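Local coordinates for protein xyloglucan-specific endo-beta-1,4-glucanase BoGH9A (Bacteroides ovatus, PDB 6DHT) that cuts the beta-1,4-glucan backbone of xyloglucan at internal linkages, releasing xyloglucan oligosaccharides, at residues R134-I145 with G157-Y167; L226-V236 with R295-W306. One frame throughout, in Å; residues are numbered along the deposited sequence.

Contact 1. Residues R134-I145 with G157-Y167; sequences RMAGHPDNHVLI and GTIVSSSKGWY
Tyr167 and His138 cross at about a right angle, ring planes 85° apart. His138 ND1 and Tyr167 OH share a hydrogen bond of 2.7 Å, and each atom meets the other ring at its edge. On the other flank, Arg134 NH2 passes Tyr167 CE2 at 3.6 Å, and a water joins this NH2 to Tyr167 OH. Arg134 NH1 is held elsewhere, by Tyr117 O. A phenylalanine in place of Tyr167 would probably leave His138 ND1 and the water without this partner.

Further along, edge strand 159-160 pairs antiparallel with its neighbour 143-145. Val143 and Val160 exchange two backbone bonds, with Val160 N to Val143 O at 2.7 Å. His142 CG is anti to the backbone N (chi1 -169°), which brings one imidazole face against Ile159. Ile159 CG2 makes a CH-pi contact there, 4.0 Å from the ring centroid. Ile159 CG1 also touches Leu144 CD1 at 3.8 Å. Between these two zones, Ser162 N bonds to Asp140 O at 2.8 Å. The Asp140 carboxylate turns to Lys174 and Arg258.

Tyr167 is buried, and its OH is gripped by His138 ND1 and a water. This probably fixes the ring, whose side chain lies about 7 Å from that of Asp171, the predicted nucleophile.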
loop_
_atom_site.group_PDB
_atom_site.type_symbol
_atom_site.label_atom_id
_atom_site.label_comp_id
_atom_site.label_asym_id
_atom_site.label_seq_id
_atom_site.Cartn_x
_atom_site.Cartn_y
_atom_site.Cartn_z
ATOM N N ARG A 134 -15.494 16.173 8.460
ATOM C CA ARG A 134 -16.178 16.852 7.367
ATOM C C ARG A 134 -17.530 16.243 7.078
ATOM O O ARG A 134 -17.865 15.160 7.547
ATOM C CB ARG A 134 -15.319 16.849 6.103
ATOM C CG ARG A 134 -15.101 15.486 5.472
ATOM C CD ARG A 134 -14.135 15.536 4.275
ATOM N NE ARG A 134 -14.278 14.315 3.493
ATOM C CZ ARG A 134 -13.547 13.209 3.638
ATOM N NH1 ARG A 134 -12.549 13.171 4.494
ATOM N NH2 ARG A 134 -13.805 12.153 2.874
ATOM N N MET A 135 -18.309 16.965 6.289
ATOM C CA MET A 135 -19.624 16.504 5.885
ATOM C C MET A 135 -19.463 15.430 4.829
ATOM O O MET A 135 -18.390 15.283 4.245
ATOM C CB MET A 135 -20.425 17.669 5.297
ATOM C CG MET A 135 -20.539 18.864 6.233
ATOM S SD MET A 135 -21.597 18.536 7.655
ATOM C CE MET A 135 -23.186 18.927 6.923
ATOM N N ALA A 136 -20.533 14.691 4.574
ATOM C CA ALA A 136 -20.538 13.737 3.481
ATOM C C ALA A 136 -20.279 14.450 2.138
ATOM O O ALA A 136 -20.701 15.596 1.912
ATOM C CB ALA A 136 -21.853 12.995 3.456
ATOM N N GLY A 137 -19.575 13.761 1.247
ATOM C CA GLY A 137 -19.333 14.239 -0.098
ATOM C C GLY A 137 -19.403 13.104 -1.110
ATOM O O GLY A 137 -19.265 11.945 -0.758
ATOM N N HIS A 138 -19.627 13.446 -2.373
ATOM C CA HIS A 138 -19.739 12.469 -3.461
ATOM C C HIS A 138 -20.670 11.285 -3.154
ATOM O O HIS A 138 -20.247 10.129 -3.067
ATOM C CB HIS A 138 -18.358 11.986 -3.898
ATOM C CG HIS A 138 -17.522 13.065 -4.509
ATOM N ND1 HIS A 138 -16.661 13.839 -3.765
ATOM C CD2 HIS A 138 -17.447 13.531 -5.779
ATOM C CE1 HIS A 138 -16.075 14.725 -4.553
ATOM N NE2 HIS A 138 -16.528 14.552 -5.780
ATOM N N PRO A 139 -21.966 11.565 -3.003
ATOM C CA PRO A 139 -22.924 10.478 -2.768
ATOM C C PRO A 139 -22.919 9.437 -3.891
ATOM O O PRO A 139 -23.147 8.267 -3.621
ATOM C CB PRO A 139 -24.265 11.218 -2.699
ATOM C CG PRO A 139 -24.022 12.515 -3.369
ATOM C CD PRO A 139 -22.625 12.878 -3.034
ATOM N N ASP A 140 -22.629 9.865 -5.116
ATOM C CA ASP A 140 -22.531 8.981 -6.263
ATOM C C ASP A 140 -23.784 8.105 -6.409
ATOM O O ASP A 140 -23.708 6.941 -6.811
ATOM C CB ASP A 140 -21.241 8.142 -6.176
ATOM C CG ASP A 140 -19.986 8.963 -6.474
ATOM O OD1 ASP A 140 -20.105 10.089 -7.012
ATOM O OD2 ASP A 140 -18.850 8.512 -6.171
ATOM N N ASN A 141 -24.935 8.702 -6.095
ATOM C CA ASN A 141 -26.237 8.054 -6.280
ATOM C C ASN A 141 -26.877 8.447 -7.604
ATOM O O ASN A 141 -27.899 7.876 -7.997
ATOM C CB ASN A 141 -27.177 8.406 -5.127
ATOM C CG ASN A 141 -27.194 9.898 -4.814
ATOM O OD1 ASN A 141 -26.680 10.722 -5.579
ATOM N ND2 ASN A 141 -27.786 10.251 -3.675
ATOM N N HIS A 142 -26.270 9.415 -8.279
ATOM C CA HIS A 142 -26.754 9.883 -9.570
ATOM C C HIS A 142 -25.610 9.882 -10.579
ATOM O O HIS A 142 -25.020 10.917 -10.874
ATOM C CB HIS A 142 -27.346 11.285 -9.417
ATOM C CG HIS A 142 -28.108 11.753 -10.615
ATOM N ND1 HIS A 142 -27.494 12.289 -11.726
ATOM C CD2 HIS A 142 -29.436 11.765 -10.878
ATOM C CE1 HIS A 142 -28.410 12.612 -12.621
ATOM N NE2 HIS A 142 -29.597 12.303 -12.132
ATOM N N VAL A 143 -25.309 8.701 -11.108
ATOM C CA VAL A 143 -24.149 8.491 -11.965
ATOM C C VAL A 143 -24.587 8.014 -13.347
ATOM O O VAL A 143 -25.446 7.148 -13.460
ATOM C CB VAL A 143 -23.175 7.465 -11.295
ATOM C CG1 VAL A 143 -21.972 7.162 -12.179
ATOM C CG2 VAL A 143 -22.706 7.997 -9.959
ATOM N N LEU A 144 -23.974 8.577 -14.380
ATOM C CA LEU A 144 -24.368 8.321 -15.765
ATOM C C LEU A 144 -23.570 7.209 -16.415
ATOM O O LEU A 144 -22.349 7.139 -16.279
ATOM C CB LEU A 144 -24.152 9.583 -16.599
ATOM C CG LEU A 144 -25.354 10.497 -16.838
ATOM C CD1 LEU A 144 -26.198 10.689 -15.591
ATOM C CD2 LEU A 144 -24.851 11.834 -17.359
ATOM N N ILE A 145 -24.262 6.343 -17.144
ATOM C CA ILE A 145 -23.584 5.446 -18.062
ATOM C C ILE A 145 -23.004 6.291 -19.187
ATOM O O ILE A 145 -23.740 6.838 -20.011
ATOM C CB ILE A 145 -24.547 4.385 -18.654
ATOM C CG1 ILE A 145 -25.150 3.506 -17.553
ATOM C CG2 ILE A 145 -23.837 3.541 -19.701
ATOM C CD1 ILE A 145 -24.160 2.574 -16.825
ATOM N N GLY A 157 -26.353 7.560 -20.868
ATOM C CA GLY A 157 -27.197 8.492 -20.152
ATOM C C GLY A 157 -28.082 7.867 -19.101
ATOM O O GLY A 157 -28.693 8.580 -18.306
ATOM N N THR A 158 -28.181 6.541 -19.096
ATOM C CA THR A 158 -28.900 5.845 -18.032
ATOM C C THR A 158 -28.272 6.232 -16.702
ATOM O O THR A 158 -27.052 6.350 -16.606
ATOM C CB THR A 158 -28.812 4.318 -18.177
ATOM O OG1 THR A 158 -29.399 3.913 -19.422
ATOM C CG2 THR A 158 -29.540 3.626 -17.040
ATOM N N ILE A 159 -29.112 6.433 -15.693
ATOM C CA ILE A 159 -28.660 6.840 -14.371
ATOM C C ILE A 159 -28.627 5.632 -13.450
ATOM O O ILE A 159 -29.605 4.884 -13.341
ATOM C CB ILE A 159 -29.591 7.884 -13.764
ATOM C CG1 ILE A 159 -29.574 9.151 -14.622
ATOM C CG2 ILE A 159 -29.174 8.222 -12.330
ATOM C CD1 ILE A 159 -30.741 10.071 -14.375
ATOM N N VAL A 160 -27.487 5.455 -12.788
ATOM C CA VAL A 160 -27.297 4.376 -11.833
ATOM C C VAL A 160 -26.773 4.919 -10.515
ATOM O O VAL A 160 -26.230 6.025 -10.454
ATOM C CB VAL A 160 -26.314 3.301 -12.361
ATOM C CG1 VAL A 160 -26.859 2.663 -13.624
ATOM C CG2 VAL A 160 -24.938 3.879 -12.624
ATOM N N SER A 161 -26.932 4.133 -9.460
ATOM C CA SER A 161 -26.339 4.479 -8.179
ATOM C C SER A 161 -25.103 3.603 -7.993
ATOM O O SER A 161 -25.138 2.397 -8.233
ATOM C CB SER A 161 -27.339 4.266 -7.056
ATOM O OG SER A 161 -26.791 4.582 -5.789
ATOM N N SER A 162 -24.007 4.237 -7.595
ATOM C CA SER A 162 -22.729 3.541 -7.388
ATOM C C SER A 162 -21.980 4.237 -6.239
ATOM O O SER A 162 -20.970 4.926 -6.452
ATOM C CB SER A 162 -21.903 3.568 -8.677
ATOM O OG SER A 162 -20.821 2.633 -8.659
ATOM N N SER A 163 -22.502 4.034 -5.031
ATOM C CA SER A 163 -22.114 4.802 -3.859
ATOM C C SER A 163 -21.132 4.038 -2.978
ATOM O O SER A 163 -20.960 2.827 -3.134
ATOM C CB SER A 163 -23.357 5.159 -3.044
ATOM O OG SER A 163 -23.900 4.015 -2.414
ATOM N N LYS A 164 -20.520 4.777 -2.049
ATOM C CA LYS A 164 -19.498 4.278 -1.119
ATOM C C LYS A 164 -18.184 4.119 -1.865
ATOM O O LYS A 164 -17.989 4.661 -2.945
ATOM C CB LYS A 164 -19.940 2.994 -0.396
ATOM C CG LYS A 164 -21.219 3.185 0.414
ATOM C CD LYS A 164 -21.738 1.880 0.968
ATOM C CE LYS A 164 -20.860 1.363 2.069
ATOM N NZ LYS A 164 -21.499 0.180 2.686
ATOM N N GLY A 165 -17.257 3.378 -1.275
ATOM C CA GLY A 165 -15.911 3.334 -1.821
ATOM C C GLY A 165 -15.048 4.515 -1.424
ATOM O O GLY A 165 -15.531 5.523 -0.901
ATOM N N TRP A 166 -13.753 4.373 -1.677
ATOM C CA TRP A 166 -12.788 5.404 -1.327
ATOM C C TRP A 166 -12.448 6.333 -2.498
ATOM O O TRP A 166 -12.370 5.886 -3.630
ATOM C CB TRP A 166 -11.452 4.794 -0.881
ATOM C CG TRP A 166 -11.532 3.753 0.197
ATOM C CD1 TRP A 166 -12.055 3.899 1.445
ATOM C CD2 TRP A 166 -11.026 2.415 0.119
ATOM N NE1 TRP A 166 -11.916 2.721 2.152
ATOM C CE2 TRP A 166 -11.286 1.796 1.358
ATOM C CE3 TRP A 166 -10.376 1.688 -0.875
ATOM C CZ2 TRP A 166 -10.901 0.492 1.624
ATOM C CZ3 TRP A 166 -9.989 0.391 -0.603
ATOM C CH2 TRP A 166 -10.247 -0.188 0.633
ATOM N N TYR A 167 -12.147 7.588 -2.206
ATOM C CA TYR A 167 -11.390 8.394 -3.138
ATOM C C TYR A 167 -10.054 7.688 -3.390
ATOM O O TYR A 167 -9.411 7.198 -2.457
ATOM C CB TYR A 167 -11.112 9.770 -2.578
ATOM C CG TYR A 167 -12.317 10.623 -2.287
ATOM C CD1 TYR A 167 -13.289 10.846 -3.246
ATOM C CD2 TYR A 167 -12.466 11.231 -1.038
ATOM C CE1 TYR A 167 -14.377 11.646 -2.966
ATOM C CE2 TYR A 167 -13.562 12.015 -0.754
ATOM C CZ TYR A 167 -14.503 12.223 -1.732
ATOM O OH TYR A 167 -15.608 13.001 -1.459
HETATM O O HOH W 1 -16.238 13.247 1.210
HETATM O O HOH W 2 -19.850 7.381 -3.168
#

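Contact 2. Residues L226-V236 with R295-W306; sequences LTMQDPEDGGV and RALLAAEKAYAW
Gln229 reaches from the 226-236 loop, between helix 213-226 and strand 239-241, to helix 292-309 and bonds the backbone there. Its chain is extended (chi1 -175°), which carries the amide across to Ala299. Gln229 NE2 gives one N-H to Ala299 O at 3.1 Å. The other goes to Gly234 O within the loop, at 2.9 Å and nearly straight (169°). Both acceptors lie in the amide plane, so the two bonds fix its rotation. Ala299 O also accepts from Ala303 N of the helix, from the opposite face of its carbonyl plane.

Trp306 packs one indole face against Gly235. Gly235 CA sits over its five-membered ring, 3.4 Å from the centroid, in a CH-pi contact. Trp306 NE1 makes a weak bond to Asp233 OD2, and the carboxylate plane stands 74° from the ring. The Lys302 chain bends at chi3 and brings NZ to Glu232 O at 2.9 Å, above the carbonyl plane. A water links the same NZ to Asp230 O. At the other end, Leu226 CD1 rests over one face of the Arg295 guanidinium, 3.6 Å from Arg295 CZ.

A second shell shapes the loop. Asp230 OD1 and Asp233 OD1 each accept from the backbone N two residues on, forming two Asx turns. Lys263 makes salt bridges to both aspartates through their OD2 atoms. Phe271 of helix 265-281 touches Gln229 and Ala303.

Gln229 thus ties Gly234 O of the loop to Ala299 O of the helix, while Lys302 holds Glu232 O. The Lys302 charge is probably eased by Glu232 O and a water, with the carboxylates of Glu232 and Asp233 nearby but not touching NZ.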
loop_
_atom_site.group_PDB
_atom_site.type_symbol
_atom_site.label_atom_id
_atom_site.label_comp_id
_atom_site.label_asym_id
_atom_site.label_seq_id
_atom_site.Cartn_x
_atom_site.Cartn_y
_atom_site.Cartn_z
ATOM N N LEU A 226 -19.171 -3.908 -5.912
ATOM C CA LEU A 226 -20.314 -4.706 -6.374
ATOM C C LEU A 226 -21.212 -3.923 -7.337
ATOM O O LEU A 226 -21.733 -4.495 -8.301
ATOM C CB LEU A 226 -21.120 -5.210 -5.180
ATOM C CG LEU A 226 -20.425 -6.262 -4.319
ATOM C CD1 LEU A 226 -21.268 -6.523 -3.103
ATOM C CD2 LEU A 226 -20.228 -7.572 -5.060
ATOM N N THR A 227 -21.375 -2.625 -7.087
ATOM C CA THR A 227 -22.242 -1.775 -7.918
ATOM C C THR A 227 -21.639 -1.434 -9.283
ATOM O O THR A 227 -22.317 -0.865 -10.147
ATOM C CB THR A 227 -22.619 -0.451 -7.211
ATOM O OG1 THR A 227 -21.510 0.464 -7.215
ATOM C CG2 THR A 227 -23.103 -0.703 -5.791
ATOM N N MET A 228 -20.376 -1.768 -9.495
ATOM C CA MET A 228 -19.686 -1.490 -10.742
ATOM C C MET A 228 -19.754 -2.643 -11.736
ATOM O O MET A 228 -19.126 -2.562 -12.802
ATOM C CB MET A 228 -18.234 -1.105 -10.453
ATOM C CG MET A 228 -18.122 0.221 -9.748
ATOM S SD MET A 228 -18.380 1.629 -10.815
ATOM C CE MET A 228 -16.846 1.616 -11.659
ATOM N N GLN A 229 -20.477 -3.700 -11.358
ATOM C CA GLN A 229 -20.703 -4.856 -12.214
ATOM C C GLN A 229 -22.066 -4.753 -12.904
ATOM O O GLN A 229 -23.073 -4.574 -12.234
ATOM C CB GLN A 229 -20.647 -6.140 -11.388
ATOM C CG GLN A 229 -20.762 -7.392 -12.243
ATOM C CD GLN A 229 -20.447 -8.657 -11.487
ATOM O OE1 GLN A 229 -20.941 -8.874 -10.391
ATOM N NE2 GLN A 229 -19.670 -9.519 -12.107
ATOM N N ASP A 230 -22.062 -4.875 -14.227
ATOM C CA ASP A 230 -23.297 -4.880 -15.022
ATOM C C ASP A 230 -24.043 -6.168 -14.676
ATOM O O ASP A 230 -23.488 -7.249 -14.847
ATOM C CB ASP A 230 -22.925 -4.831 -16.500
ATOM C CG ASP A 230 -24.144 -4.811 -17.428
ATOM O OD1 ASP A 230 -25.231 -5.272 -17.024
ATOM O OD2 ASP A 230 -23.985 -4.333 -18.575
ATOM N N PRO A 231 -25.289 -6.062 -14.169
ATOM C CA PRO A 231 -26.009 -7.252 -13.703
ATOM C C PRO A 231 -26.371 -8.226 -14.815
ATOM O O PRO A 231 -26.783 -9.338 -14.507
ATOM C CB PRO A 231 -27.281 -6.676 -13.081
ATOM C CG PRO A 231 -27.474 -5.371 -13.763
ATOM C CD PRO A 231 -26.109 -4.844 -14.034
ATOM N N GLU A 232 -26.197 -7.826 -16.071
ATOM C CA GLU A 232 -26.449 -8.733 -17.182
ATOM C C GLU A 232 -25.194 -9.515 -17.534
ATOM O O GLU A 232 -25.058 -10.672 -17.129
ATOM C CB GLU A 232 -26.983 -7.971 -18.396
ATOM C CG GLU A 232 -28.333 -7.305 -18.152
ATOM C CD GLU A 232 -29.395 -8.281 -17.663
ATOM O OE1 GLU A 232 -29.594 -9.325 -18.321
ATOM O OE2 GLU A 232 -30.024 -8.008 -16.614
ATOM N N ASP A 233 -24.264 -8.894 -18.250
ATOM C CA ASP A 233 -23.131 -9.639 -18.798
ATOM C C ASP A 233 -21.987 -9.912 -17.809
ATOM O O ASP A 233 -21.049 -10.631 -18.146
ATOM C CB ASP A 233 -22.582 -8.945 -20.041
ATOM C CG ASP A 233 -21.895 -7.633 -19.734
ATOM O OD1 ASP A 233 -21.926 -7.182 -18.566
ATOM O OD2 ASP A 233 -21.324 -7.048 -20.677
ATOM N N GLY A 234 -22.059 -9.339 -16.610
ATOM C CA GLY A 234 -21.049 -9.600 -15.584
ATOM C C GLY A 234 -19.794 -8.742 -15.682
ATOM O O GLY A 234 -18.909 -8.845 -14.832
ATOM N N GLY A 235 -19.696 -7.903 -16.709
ATOM C CA GLY A 235 -18.537 -7.049 -16.882
ATOM C C GLY A 235 -18.513 -5.931 -15.855
ATOM O O GLY A 235 -19.511 -5.667 -15.180
ATOM N N VAL A 236 -17.346 -5.329 -15.697
ATOM C CA VAL A 236 -17.100 -4.350 -14.630
ATOM C C VAL A 236 -16.532 -3.072 -15.240
ATOM O O VAL A 236 -15.544 -3.112 -15.963
ATOM C CB VAL A 236 -16.147 -4.933 -13.558
ATOM C CG1 VAL A 236 -15.876 -3.923 -12.433
ATOM C CG2 VAL A 236 -16.722 -6.191 -12.985
ATOM N N ARG A 295 -22.666 -13.607 -2.136
ATOM C CA ARG A 295 -22.789 -12.642 -3.221
ATOM C C ARG A 295 -21.450 -12.363 -3.913
ATOM O O ARG A 295 -21.373 -12.263 -5.131
ATOM C CB ARG A 295 -23.391 -11.346 -2.677
ATOM C CG ARG A 295 -23.572 -10.288 -3.705
ATOM C CD ARG A 295 -24.274 -9.071 -3.144
ATOM N NE ARG A 295 -24.462 -8.073 -4.198
ATOM C CZ ARG A 295 -24.733 -6.789 -3.988
ATOM N NH1 ARG A 295 -24.837 -6.316 -2.746
ATOM N NH2 ARG A 295 -24.876 -5.981 -5.031
ATOM N N ALA A 296 -20.381 -12.244 -3.128
ATOM C CA ALA A 296 -19.065 -11.941 -3.689
ATOM C C ALA A 296 -18.596 -13.045 -4.611
ATOM O O ALA A 296 -18.063 -12.797 -5.686
ATOM C CB ALA A 296 -18.056 -11.759 -2.565
ATOM N N LEU A 297 -18.797 -14.289 -4.182
ATOM C CA LEU A 297 -18.333 -15.408 -4.987
ATOM C C LEU A 297 -19.120 -15.513 -6.307
ATOM O O LEU A 297 -18.540 -15.681 -7.380
ATOM C CB LEU A 297 -18.396 -16.719 -4.191
ATOM C CG LEU A 297 -17.799 -17.911 -4.927
ATOM C CD1 LEU A 297 -16.328 -17.702 -5.248
ATOM C CD2 LEU A 297 -18.010 -19.179 -4.113
ATOM N N LEU A 298 -20.427 -15.336 -6.232
ATOM C CA LEU A 298 -21.248 -15.370 -7.444
ATOM C C LEU A 298 -20.811 -14.274 -8.397
ATOM O O LEU A 298 -20.607 -14.501 -9.591
ATOM C CB LEU A 298 -22.724 -15.180 -7.083
ATOM C CG LEU A 298 -23.417 -16.394 -6.466
ATOM C CD1 LEU A 298 -24.770 -16.016 -5.879
ATOM C CD2 LEU A 298 -23.583 -17.479 -7.504
ATOM N N ALA A 299 -20.569 -13.082 -7.850
ATOM C CA ALA A 299 -20.138 -11.944 -8.645
ATOM C C ALA A 299 -18.778 -12.176 -9.284
ATOM O O ALA A 299 -18.530 -11.804 -10.432
ATOM C CB ALA A 299 -20.090 -10.696 -7.781
ATOM N N ALA A 300 -17.876 -12.780 -8.506
ATOM C CA ALA A 300 -16.541 -13.087 -9.000
ATOM C C ALA A 300 -16.547 -14.009 -10.209
ATOM O O ALA A 300 -15.833 -13.778 -11.177
ATOM C CB ALA A 300 -15.711 -13.727 -7.880
ATOM N N GLU A 301 -17.370 -15.058 -10.133
ATOM C CA GLU A 301 -17.423 -16.053 -11.198
ATOM C C GLU A 301 -18.011 -15.428 -12.467
ATOM O O GLU A 301 -17.500 -15.646 -13.560
ATOM C CB GLU A 301 -18.196 -17.304 -10.738
ATOM C CG GLU A 301 -17.477 -18.053 -9.599
ATOM C CD GLU A 301 -17.912 -19.493 -9.412
ATOM O OE1 GLU A 301 -18.741 -19.752 -8.518
ATOM O OE2 GLU A 301 -17.390 -20.370 -10.134
ATOM N N LYS A 302 -19.001 -14.556 -12.301
ATOM C CA LYS A 302 -19.567 -13.845 -13.444
ATOM C C LYS A 302 -18.547 -12.871 -14.059
ATOM O O LYS A 302 -18.457 -12.729 -15.272
ATOM C CB LYS A 302 -20.840 -13.084 -13.049
ATOM C CG LYS A 302 -22.075 -13.959 -12.844
ATOM C CD LYS A 302 -23.369 -13.154 -12.918
ATOM C CE LYS A 302 -23.672 -12.686 -14.352
ATOM N NZ LYS A 302 -24.913 -11.858 -14.441
ATOM N N ALA A 303 -17.759 -12.191 -13.229
ATOM C CA ALA A 303 -16.755 -11.286 -13.764
ATOM C C ALA A 303 -15.642 -12.026 -14.495
ATOM O O ALA A 303 -15.167 -11.589 -15.534
ATOM C CB ALA A 303 -16.155 -10.428 -12.638
ATOM N N TYR A 304 -15.205 -13.154 -13.939
ATOM C CA TYR A 304 -14.170 -13.923 -14.588
ATOM C C TYR A 304 -14.672 -14.439 -15.948
ATOM O O TYR A 304 -13.949 -14.386 -16.944
ATOM C CB TYR A 304 -13.743 -15.077 -13.667
ATOM C CG TYR A 304 -12.556 -15.844 -14.173
ATOM C CD1 TYR A 304 -12.722 -16.949 -14.994
ATOM C CD2 TYR A 304 -11.264 -15.480 -13.816
ATOM C CE1 TYR A 304 -11.647 -17.647 -15.467
ATOM C CE2 TYR A 304 -10.175 -16.178 -14.284
ATOM C CZ TYR A 304 -10.376 -17.267 -15.108
ATOM O OH TYR A 304 -9.299 -17.968 -15.582
ATOM N N ALA A 305 -15.911 -14.912 -15.961
ATOM C CA ALA A 305 -16.543 -15.350 -17.205
ATOM C C ALA A 305 -16.509 -14.238 -18.258
ATOM O O ALA A 305 -16.133 -14.476 -19.410
ATOM C CB ALA A 305 -17.955 -15.794 -16.936
ATOM N N TRP A 306 -16.875 -13.020 -17.864
ATOM C CA TRP A 306 -16.831 -11.901 -18.796
ATOM C C TRP A 306 -15.422 -11.710 -19.328
ATOM O O TRP A 306 -15.222 -11.531 -20.519
ATOM C CB TRP A 306 -17.341 -10.613 -18.140
ATOM C CG TRP A 306 -17.469 -9.439 -19.088
ATOM C CD1 TRP A 306 -18.614 -8.995 -19.700
ATOM C CD2 TRP A 306 -16.421 -8.569 -19.527
ATOM N NE1 TRP A 306 -18.335 -7.904 -20.476
ATOM C CE2 TRP A 306 -16.998 -7.622 -20.396
ATOM C CE3 TRP A 306 -15.051 -8.502 -19.275
ATOM C CZ2 TRP A 306 -16.249 -6.623 -21.009
ATOM C CZ3 TRP A 306 -14.316 -7.522 -19.874
ATOM C CH2 TRP A 306 -14.912 -6.586 -20.736
HETATM O O HOH W 3 -23.526 -9.731 -13.438
HETATM O O HOH W 4 -20.484 -13.321 -16.940
#

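Contact 1 closes before contact 2 opens along the chain, and both lie within the family 9 hydrolase range. Their centres are 19 Å apart, on the same side of the chain's centre. Strands 143-145 and 159-160 of contact 1 form one end of a five-stranded mixed sheet. The loop of contact 2 runs from helix 213-226 to strand 239-241 of that sheet. The contacts meet where Ser162 OG lies 2.7 Å from Thr227 OG1, a probable hydrogen bond. Contact 1 builds the outer end of the sheet; contact 2 ties the loop leading into the sheet to helix 292-309. Contact 1 is nearer the predicted nucleophile, and contact 2 lies away from the annotated sites.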